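Local coordinates for protein ribulose bisphosphate carboxylase (Pyrococcus horikoshii, PDB 2D69) that probably adds carbon dioxide and water to ribulose 1,5-bisphosphate, yielding two molecules of 3-phosphoglycerate in an archaeal pathway of AMP degradation, at residues K7-L12 with S50-W55; R119-H124 with G292-A297. All coordinates share one frame; numbering follows the deposited sequence.

How the contacts relate
Both contacts involve the N-terminal region of the chain, but at different depths. The centre of contact 1 lies about 34 Å from the centre of the chain and is partly buried; it joins strand 7-9 to the loop that leads from helix 39-49 into strand 55-57, and a second subunit comes close to it. Contact 2, its centre about 13 Å from that of the chain, is buried and adds a strand from the catalytic domain to the N-terminal sheet, just before a helix start. The outer contact rests on one backbone bond and an indole packed against aliphatic carbons, whereas the inner one combines parallel strand pairing with a capped helix start. Their centres are about 24 Å apart and they do not touch.

Contact 1 of 2, residues K7-L12 with S50-W55; sequences KVEWYL and SSIGTW
Beside the small antiparallel sheet of strands 7-9 and 55-57, in the N-terminal part of this Rubisco, Glu9 meets Trp55 as the chain emerges from the loop after helix 39-49. Glu9 N donates to Trp55 O at 3.0 Å. The same oxygen receives a CA-H...O contact from Val8, so two neighbouring residues converge on it.

The indole of Trp55 is packed by Glu9 and Lys7. Glu9 CB lies over one face, 3.5 Å from the centroid of the six-membered ring, in a CH-pi contact. CG of Glu9 stands anti to its backbone N (chi1 -178°), the chain bends at chi2, and OE2 comes to lie 3.8 Å from Ile52 CD1. Lys7 touches the indole differently: its CB sits at the ring edge, 3.4 Å from CZ3. Both residues offer CB to the ring, and the longer chain of Lys7 lets its amine reach Leu58 O and Arg5 O, to which it hydrogen-bonds. An alanine in place of Trp55 would probably leave the CB atoms of Lys7 and Glu9 without their aromatic partner and open a gap beside the strand, as well as removing the packing on Pro161 of the second subunit.

Gly53 suits the turn into the strand because its phi is positive. Beyond it, Thr54 faces the first segment, its CB 3.2 Å from Glu9 O, and its methyl CG2 lies 3.6 Å from Tyr11 CD2.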
loop_
_atom_site.group_PDB
_atom_site.type_symbol
_atom_site.label_atom_id
_atom_site.label_comp_id
_atom_site.label_asym_id
_atom_site.label_seq_id
_atom_site.Cartn_x
_atom_site.Cartn_y
_atom_site.Cartn_z
ATOM N N LYS A 7 -46.876 -8.059 -26.982
ATOM C CA LYS A 7 -45.880 -9.017 -27.389
ATOM C C LYS A 7 -46.119 -10.312 -26.619
ATOM O O LYS A 7 -46.302 -10.288 -25.407
ATOM C CB LYS A 7 -44.475 -8.454 -27.138
ATOM C CG LYS A 7 -44.193 -7.173 -27.957
ATOM C CD LYS A 7 -44.563 -5.920 -27.173
ATOM C CE LYS A 7 -44.448 -4.712 -27.998
ATOM N NZ LYS A 7 -44.978 -3.573 -27.235
ATOM N N VAL A 8 -46.135 -11.434 -27.325
ATOM C CA VAL A 8 -46.427 -12.738 -26.731
ATOM C C VAL A 8 -45.281 -13.632 -27.122
ATOM O O VAL A 8 -44.757 -13.545 -28.224
ATOM C CB VAL A 8 -47.790 -13.300 -27.214
ATOM C CG1 VAL A 8 -48.125 -14.655 -26.546
ATOM C CG2 VAL A 8 -48.880 -12.297 -26.922
ATOM N N GLU A 9 -44.799 -14.406 -26.176
ATOM C CA GLU A 9 -43.758 -15.380 -26.441
ATOM C C GLU A 9 -44.208 -16.627 -25.711
ATOM O O GLU A 9 -44.721 -16.539 -24.591
ATOM C CB GLU A 9 -42.422 -14.862 -25.942
ATOM C CG GLU A 9 -41.260 -15.796 -26.216
ATOM C CD GLU A 9 -40.924 -15.883 -27.686
ATOM O OE1 GLU A 9 -41.688 -16.541 -28.416
ATOM O OE2 GLU A 9 -39.890 -15.301 -28.098
ATOM N N TRP A 10 -44.093 -17.776 -26.363
ATOM C CA TRP A 10 -44.628 -19.028 -25.826
ATOM C C TRP A 10 -43.629 -20.167 -26.022
ATOM O O TRP A 10 -42.713 -20.062 -26.835
ATOM C CB TRP A 10 -45.985 -19.345 -26.456
ATOM C CG TRP A 10 -45.928 -19.689 -27.920
ATOM C CD1 TRP A 10 -46.070 -20.930 -28.476
ATOM C CD2 TRP A 10 -45.696 -18.789 -29.026
ATOM N NE1 TRP A 10 -45.948 -20.868 -29.848
ATOM C CE2 TRP A 10 -45.720 -19.567 -30.218
ATOM C CE3 TRP A 10 -45.483 -17.406 -29.138
ATOM C CZ2 TRP A 10 -45.527 -19.009 -31.495
ATOM C CZ3 TRP A 10 -45.283 -16.856 -30.407
ATOM C CH2 TRP A 10 -45.311 -17.661 -31.570
ATOM N N TYR A 11 -43.807 -21.252 -25.277
ATOM C CA TYR A 11 -42.787 -22.315 -25.207
ATOM C C TYR A 11 -42.461 -22.937 -26.579
ATOM O O TYR A 11 -41.310 -23.137 -26.909
ATOM C CB TYR A 11 -43.190 -23.395 -24.182
ATOM C CG TYR A 11 -43.417 -22.849 -22.787
ATOM C CD1 TYR A 11 -44.644 -23.015 -22.152
ATOM C CD2 TYR A 11 -42.424 -22.132 -22.120
ATOM C CE1 TYR A 11 -44.873 -22.504 -20.855
ATOM C CE2 TYR A 11 -42.643 -21.608 -20.823
ATOM C CZ TYR A 11 -43.877 -21.795 -20.208
ATOM O OH TYR A 11 -44.143 -21.298 -18.944
ATOM N N LEU A 12 -43.463 -23.162 -27.403
ATOM C CA LEU A 12 -43.256 -23.862 -28.665
ATOM C C LEU A 12 -42.507 -22.972 -29.668
ATOM O O LEU A 12 -41.934 -23.467 -30.659
ATOM C CB LEU A 12 -44.599 -24.321 -29.247
ATOM C CG LEU A 12 -45.460 -25.373 -28.524
ATOM C CD1 LEU A 12 -46.790 -25.630 -29.251
ATOM C CD2 LEU A 12 -44.718 -26.668 -28.379
ATOM N N SER A 50 -33.917 -21.277 -19.875
ATOM C CA SER A 50 -32.470 -21.098 -19.961
ATOM C C SER A 50 -32.083 -19.923 -20.871
ATOM O O SER A 50 -30.934 -19.689 -21.092
ATOM C CB SER A 50 -31.761 -22.380 -20.403
ATOM O OG SER A 50 -32.324 -23.004 -21.552
ATOM N N SER A 51 -33.046 -19.204 -21.427
ATOM C CA SER A 51 -32.731 -18.081 -22.305
ATOM C C SER A 51 -33.547 -16.865 -21.890
ATOM O O SER A 51 -33.280 -16.354 -20.834
ATOM C CB SER A 51 -32.895 -18.456 -23.801
ATOM O OG SER A 51 -34.250 -18.642 -24.195
ATOM N N ILE A 52 -34.541 -16.439 -22.665
ATOM C CA ILE A 52 -35.237 -15.178 -22.436
ATOM C C ILE A 52 -36.554 -15.334 -21.700
ATOM O O ILE A 52 -37.195 -14.338 -21.332
ATOM C CB ILE A 52 -35.487 -14.419 -23.777
ATOM C CG1 ILE A 52 -36.386 -15.194 -24.747
ATOM C CG2 ILE A 52 -34.227 -14.111 -24.501
ATOM C CD1 ILE A 52 -36.980 -14.333 -25.830
ATOM N N GLY A 53 -37.046 -16.561 -21.577
ATOM C CA GLY A 53 -38.262 -16.791 -20.822
ATOM C C GLY A 53 -39.425 -16.539 -21.737
ATOM O O GLY A 53 -39.227 -16.274 -22.915
ATOM N N THR A 54 -40.628 -16.653 -21.205
ATOM C CA THR A 54 -41.858 -16.303 -21.939
ATOM C C THR A 54 -42.592 -15.238 -21.168
ATOM O O THR A 54 -42.312 -14.978 -19.979
ATOM C CB THR A 54 -42.838 -17.469 -22.111
ATOM O OG1 THR A 54 -43.177 -17.993 -20.838
ATOM C CG2 THR A 54 -42.250 -18.660 -22.857
ATOM N N TRP A 55 -43.546 -14.624 -21.849
ATOM C CA TRP A 55 -44.170 -13.414 -21.342
ATOM C C TRP A 55 -45.277 -12.914 -22.260
ATOM O O TRP A 55 -45.377 -13.291 -23.428
ATOM C CB TRP A 55 -43.118 -12.305 -21.216
ATOM C CG TRP A 55 -42.043 -12.442 -22.237
ATOM C CD1 TRP A 55 -40.816 -13.083 -22.096
ATOM C CD2 TRP A 55 -42.069 -11.947 -23.563
ATOM N NE1 TRP A 55 -40.102 -13.006 -23.274
ATOM C CE2 TRP A 55 -40.851 -12.326 -24.190
ATOM C CE3 TRP A 55 -43.003 -11.261 -24.309
ATOM C CZ2 TRP A 55 -40.567 -12.017 -25.498
ATOM C CZ3 TRP A 55 -42.720 -10.972 -25.592
ATOM C CH2 TRP A 55 -41.503 -11.328 -26.176
#

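Contact 2 of 2, residues R119-H124 with G292-A297; sequences RLLDFH and GITMLA. With SO4 (sulfate ion), chain G.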
loop_
_atom_site.group_PDB
_atom_site.type_symbol
_atom_site.label_atom_id
_atom_site.label_comp_id
_atom_site.label_asym_id
_atom_site.label_seq_id
_atom_site.Cartn_x
_atom_site.Cartn_y
_atom_site.Cartn_z
ATOM N N ARG A 119 -32.060 -33.919 -16.841
ATOM C CA ARG A 119 -30.640 -34.165 -16.653
ATOM C C ARG A 119 -29.887 -33.437 -17.703
ATOM O O ARG A 119 -30.174 -33.603 -18.873
ATOM C CB ARG A 119 -30.364 -35.664 -16.760
ATOM C CG ARG A 119 -29.078 -36.090 -16.075
ATOM C CD ARG A 119 -28.716 -37.577 -16.263
ATOM N NE ARG A 119 -27.682 -37.964 -15.316
ATOM C CZ ARG A 119 -26.911 -39.053 -15.415
ATOM N NH1 ARG A 119 -26.976 -39.852 -16.469
ATOM N NH2 ARG A 119 -26.022 -39.303 -14.461
ATOM N N LEU A 120 -28.877 -32.652 -17.320
ATOM C CA LEU A 120 -28.025 -32.036 -18.287
ATOM C C LEU A 120 -26.932 -33.035 -18.615
ATOM O O LEU A 120 -26.172 -33.397 -17.752
ATOM C CB LEU A 120 -27.484 -30.742 -17.689
ATOM C CG LEU A 120 -26.290 -29.885 -18.158
ATOM C CD1 LEU A 120 -25.483 -30.357 -19.312
ATOM C CD2 LEU A 120 -26.744 -28.454 -18.342
ATOM N N LEU A 121 -26.867 -33.471 -19.867
ATOM C CA LEU A 121 -25.984 -34.547 -20.289
ATOM C C LEU A 121 -24.604 -34.090 -20.718
ATOM O O LEU A 121 -23.611 -34.746 -20.407
ATOM C CB LEU A 121 -26.605 -35.328 -21.435
ATOM C CG LEU A 121 -27.961 -35.899 -21.162
ATOM C CD1 LEU A 121 -28.483 -36.661 -22.417
ATOM C CD2 LEU A 121 -27.906 -36.821 -19.919
ATOM N N ASP A 122 -24.546 -32.987 -21.447
ATOM C CA ASP A 122 -23.298 -32.457 -21.997
ATOM C C ASP A 122 -23.556 -31.069 -22.551
ATOM O O ASP A 122 -24.687 -30.697 -22.827
ATOM C CB ASP A 122 -22.803 -33.366 -23.150
ATOM C CG ASP A 122 -21.280 -33.302 -23.382
ATOM O OD1 ASP A 122 -20.568 -32.543 -22.701
ATOM O OD2 ASP A 122 -20.686 -34.003 -24.248
ATOM N N PHE A 123 -22.492 -30.307 -22.744
ATOM C CA PHE A 123 -22.571 -29.035 -23.411
ATOM C C PHE A 123 -21.314 -28.914 -24.318
ATOM O O PHE A 123 -20.276 -29.614 -24.124
ATOM C CB PHE A 123 -22.758 -27.887 -22.405
ATOM C CG PHE A 123 -21.547 -27.656 -21.518
ATOM C CD1 PHE A 123 -20.683 -26.646 -21.790
ATOM C CD2 PHE A 123 -21.318 -28.455 -20.406
ATOM C CE1 PHE A 123 -19.570 -26.409 -20.955
ATOM C CE2 PHE A 123 -20.161 -28.234 -19.577
ATOM C CZ PHE A 123 -19.325 -27.230 -19.864
ATOM N N HIS A 124 -21.447 -28.117 -25.362
ATOM C CA HIS A 124 -20.386 -27.953 -26.347
ATOM C C HIS A 124 -20.167 -26.437 -26.519
ATOM O O HIS A 124 -20.951 -25.755 -27.173
ATOM C CB HIS A 124 -20.772 -28.671 -27.673
ATOM C CG HIS A 124 -21.244 -30.096 -27.466
ATOM N ND1 HIS A 124 -20.707 -30.930 -26.513
ATOM C CD2 HIS A 124 -22.239 -30.807 -28.038
ATOM C CE1 HIS A 124 -21.342 -32.085 -26.505
ATOM N NE2 HIS A 124 -22.277 -32.040 -27.421
ATOM N N GLY A 292 -30.517 -34.428 -12.920
ATOM C CA GLY A 292 -29.325 -33.797 -12.406
ATOM C C GLY A 292 -28.335 -33.375 -13.461
ATOM O O GLY A 292 -28.687 -32.932 -14.535
ATOM N N ILE A 293 -27.073 -33.439 -13.115
ATOM C CA ILE A 293 -26.018 -33.064 -14.035
ATOM C C ILE A 293 -25.062 -34.246 -14.080
ATOM O O ILE A 293 -24.719 -34.806 -13.037
ATOM C CB ILE A 293 -25.303 -31.819 -13.519
ATOM C CG1 ILE A 293 -26.276 -30.661 -13.243
ATOM C CG2 ILE A 293 -24.212 -31.356 -14.509
ATOM C CD1 ILE A 293 -25.564 -29.501 -12.560
ATOM N N THR A 294 -24.628 -34.639 -15.275
ATOM C CA THR A 294 -23.754 -35.806 -15.378
ATOM C C THR A 294 -22.356 -35.459 -14.930
ATOM O O THR A 294 -21.963 -34.299 -14.958
ATOM C CB THR A 294 -23.672 -36.311 -16.805
ATOM O OG1 THR A 294 -23.111 -35.279 -17.640
ATOM C CG2 THR A 294 -25.054 -36.637 -17.376
ATOM N N MET A 295 -21.594 -36.483 -14.538
ATOM C CA MET A 295 -20.199 -36.326 -14.167
ATOM C C MET A 295 -19.399 -35.811 -15.365
ATOM O O MET A 295 -18.439 -35.079 -15.181
ATOM C CB MET A 295 -19.559 -37.631 -13.617
ATOM C CG MET A 295 -18.100 -37.449 -13.127
ATOM S SD MET A 295 -18.005 -36.282 -11.736
ATOM C CE MET A 295 -16.573 -35.363 -12.127
ATOM N N LEU A 296 -19.812 -36.180 -16.582
ATOM C CA LEU A 296 -19.142 -35.721 -17.801
ATOM C C LEU A 296 -19.199 -34.180 -17.943
ATOM O O LEU A 296 -18.195 -33.539 -18.273
ATOM C CB LEU A 296 -19.761 -36.375 -19.029
ATOM C CG LEU A 296 -19.309 -35.813 -20.392
ATOM C CD1 LEU A 296 -17.801 -36.010 -20.512
ATOM C CD2 LEU A 296 -20.026 -36.525 -21.537
ATOM N N ALA A 297 -20.364 -33.599 -17.648
ATOM C CA ALA A 297 -20.554 -32.154 -17.774
ATOM C C ALA A 297 -19.776 -31.398 -16.705
ATOM O O ALA A 297 -19.125 -30.400 -16.963
ATOM C CB ALA A 297 -22.030 -31.806 -17.702
HETATM S S SO4 G . -30.110 -41.365 -19.464
HETATM O O1 SO4 G . -30.550 -42.304 -18.433
HETATM O O2 SO4 G . -31.272 -40.802 -20.137
HETATM O O3 SO4 G . -29.341 -40.282 -18.847
HETATM O O4 SO4 G . -29.333 -42.098 -20.465
#
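Thr294 is the bump that fits the hollow between Arg119 and Leu121, at the point where strand 292-293 gives way to helix 295-305. Its methyl, CG2, sits over the centre of the Arg119 guanidinium, 3.5 Å above the plane, and also meets Leu121 CD2. The arginine chain is extended from CG to NE and crosses the threonine at about a right angle, presenting a flat face to the methyl. At the guanidinium edge, NH1 makes a weak hydrogen bond to a sulfate ion probably derived from the crystallisation liquor.

The other branch of Thr294 is polar. OG1 lies between its own backbone N and carbonyl carbon (chi1 62°), donates to Leu121 O at 2.9 Å from above the carbonyl plane, and accepts from Ala297 N at 3.2 Å as the N-cap of the helix. Threonine therefore suits both needs: a methyl for packing and a hydroxyl gripped by two bonds. Parallel pairing leads up to it, with Leu120 N donating to Gly292 O and Leu120 O receiving Thr294 N. At the backbone angles of Gly292, a CB would jam against the preceding carbonyl.

Leu120 CD1 meets the small CB of Ala297 at 4.1 Å. Farther along, the Phe123 ring turns its edge to Ala297 O, CE2 approaching to 3.5 Å. Leu296 CD2 rests 3.8 Å from Asp122 OD2, while Asp122 OD1 forms a salt bridge with Lys300 farther along the helix.

Leu121 and Asp122 form a classic beta bulge opposite Glu29. Strand 292-293, from the catalytic alpha/beta-barrel part, is an edge of the N-terminal mixed sheet within this chain, joining the two domains. Strand 115-124 runs between it and antiparallel strand 26-34, while Leu296 also packs on helix 323-334.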